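Local coordinates for phosphatase YwpJ (Bacillus subtilis, PDB 1NRW), which removes phosphate from phosphorylated five- and six-carbon sugars and nucleoside monophosphates in vitro, and more weakly from flavin mononucleotide, as a magnesium-dependent phosphatase, at residues Gly188-Arg191 with Tyr192-Ala195. Sequence-based numbering, arbitrary orientation.
Sequences GWKR and YEHA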
loop_
_atom_site.group_PDB
_atom_site.type_symbol
_atom_site.label_atom_id
_atom_site.label_comp_id
_atom_site.label_asym_id
_atom_site.label_seq_id
_atom_site.Cartn_x
_atom_site.Cartn_y
_atom_site.Cartn_z
ATOM N N GLY A 188 -10.381 15.002 8.357
ATOM C CA GLY A 188 -10.687 13.743 7.707
ATOM C C GLY A 188 -10.521 12.590 8.677
ATOM O O GLY A 188 -11.349 11.679 8.724
ATOM N N TRP A 189 -9.455 12.637 9.466
ATOM C CA TRP A 189 -9.178 11.583 10.430
ATOM C C TRP A 189 -10.275 11.512 11.494
ATOM O O TRP A 189 -10.767 10.427 11.818
ATOM C CB TRP A 189 -7.812 11.822 11.086
ATOM C CG TRP A 189 -7.210 10.583 11.669
ATOM C CD1 TRP A 189 -7.381 10.101 12.938
ATOM C CD2 TRP A 189 -6.380 9.635 10.989
ATOM N NE1 TRP A 189 -6.710 8.913 13.087
ATOM C CE2 TRP A 189 -6.088 8.601 11.906
ATOM C CE3 TRP A 189 -5.859 9.555 9.690
ATOM C CZ2 TRP A 189 -5.293 7.500 11.568
ATOM C CZ3 TRP A 189 -5.070 8.458 9.353
ATOM C CH2 TRP A 189 -4.797 7.447 10.289
ATOM N N LYS A 190 -10.665 12.666 12.026
ATOM C CA LYS A 190 -11.707 12.724 13.052
ATOM C C LYS A 190 -13.041 12.185 12.549
ATOM O O LYS A 190 -13.795 11.552 13.294
ATOM C CB LYS A 190 -11.918 14.164 13.528
ATOM C CG LYS A 190 -10.740 14.787 14.248
ATOM C CD LYS A 190 -11.069 16.215 14.666
ATOM C CE LYS A 190 -9.871 16.902 15.308
ATOM N NZ LYS A 190 -10.172 18.316 15.670
ATOM N N ARG A 191 -13.329 12.446 11.281
ATOM C CA ARG A 191 -14.580 12.017 10.674
ATOM C C ARG A 191 -14.744 10.506 10.538
ATOM O O ARG A 191 -15.850 9.990 10.683
ATOM C CB ARG A 191 -14.728 12.673 9.295
ATOM C CG ARG A 191 -16.055 12.403 8.600
ATOM C CD ARG A 191 -16.101 13.086 7.238
ATOM N NE ARG A 191 -17.351 12.828 6.528
ATOM C CZ ARG A 191 -18.513 13.402 6.823
ATOM N NH1 ARG A 191 -18.589 14.277 7.815
ATOM N NH2 ARG A 191 -19.601 13.098 6.126
ATOM N N TYR A 192 -13.649 9.794 10.282
ATOM C CA TYR A 192 -13.723 8.348 10.086
ATOM C C TYR A 192 -13.028 7.465 11.116
ATOM O O TYR A 192 -13.160 6.242 11.066
ATOM C CB TYR A 192 -13.184 8.008 8.695
ATOM C CG TYR A 192 -13.955 8.682 7.588
ATOM C CD1 TYR A 192 -15.245 8.267 7.262
ATOM C CD2 TYR A 192 -13.417 9.767 6.896
ATOM C CE1 TYR A 192 -15.983 8.915 6.275
ATOM C CE2 TYR A 192 -14.149 10.423 5.907
ATOM C CZ TYR A 192 -15.431 9.991 5.604
ATOM O OH TYR A 192 -16.165 10.631 4.632
ATOM N N GLU A 193 -12.306 8.065 12.055
ATOM C CA GLU A 193 -11.586 7.268 13.040
ATOM C C GLU A 193 -12.477 6.363 13.896
ATOM O O GLU A 193 -12.007 5.358 14.427
ATOM C CB GLU A 193 -10.724 8.175 13.930
ATOM C CG GLU A 193 -11.476 9.023 14.941
ATOM C CD GLU A 193 -10.551 9.969 15.696
ATOM O OE1 GLU A 193 -9.365 9.621 15.872
ATOM O OE2 GLU A 193 -11.007 11.054 16.119
ATOM N N HIS A 194 -13.758 6.705 14.015
ATOM C CA HIS A 194 -14.688 5.902 14.811
ATOM C C HIS A 194 -15.674 5.086 13.972
ATOM O O HIS A 194 -16.553 4.420 14.522
ATOM C CB HIS A 194 -15.477 6.793 15.777
ATOM C CG HIS A 194 -14.640 7.411 16.853
ATOM N ND1 HIS A 194 -13.900 6.664 17.743
ATOM C CD2 HIS A 194 -14.433 8.708 17.187
ATOM C CE1 HIS A 194 -13.272 7.472 18.578
ATOM N NE2 HIS A 194 -13.578 8.718 18.263
ATOM N N ALA A 195 -15.536 5.139 12.649
ATOM C CA ALA A 195 -16.425 4.391 11.762
ATOM C C ALA A 195 -16.086 2.904 11.838
ATOM O O ALA A 195 -15.050 2.463 11.335
ATOM C CB ALA A 195 -16.288 4.897 10.331
HETATM O O HOH W 1 -7.426 7.752 15.765
HETATM O O HOH W 2 -15.286 9.064 13.648
HETATM O O HOH W 3 -13.628 11.596 16.066
HETATM O O HOH W 4 -18.902 10.151 4.956
#
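With CG of R191 beside its own carbonyl carbon (chi1 -175°) and CG of Y192 anti to its carbonyl carbon (chi1 -59°), the two neighbours run side by side at the C-terminal end of helix 182-192, where a type I beta turn, Y192 to A195, follows. W189 and Y192 pack this helix on strands 198-201 and 207-212 of the six-stranded mixed sheet, consistent with the cap domain of a Cof-type HAD phosphatase. R191 CG sits over one face of the Y192 ring, 3.9 Å from its centroid, in a CH-pi contact. Farther out, R191 NE donates a hydrogen bond to Y192 OH (3.1 Å), which lies at the guanidinium edge, in a plane nearly perpendicular to the ring (87°). Replacing Y192 by alanine removes ring and hydroxyl, which would probably leave R191 NE without this partner, though W96 remains beside the guanidinium, and open a gap against I93 and L210. At the last turn Y192 N bonds weakly to both G188 O and W189 O, and E193 N binds W189 O at 2.8 Å. E193 OE1 lies at the indole edge, 3.6 Å from W189 CD1, and a water bridges W189 NE1 and E193 OE1. Another water donates to both K190 O (2.8 Å) and E193 OE2 (2.7 Å).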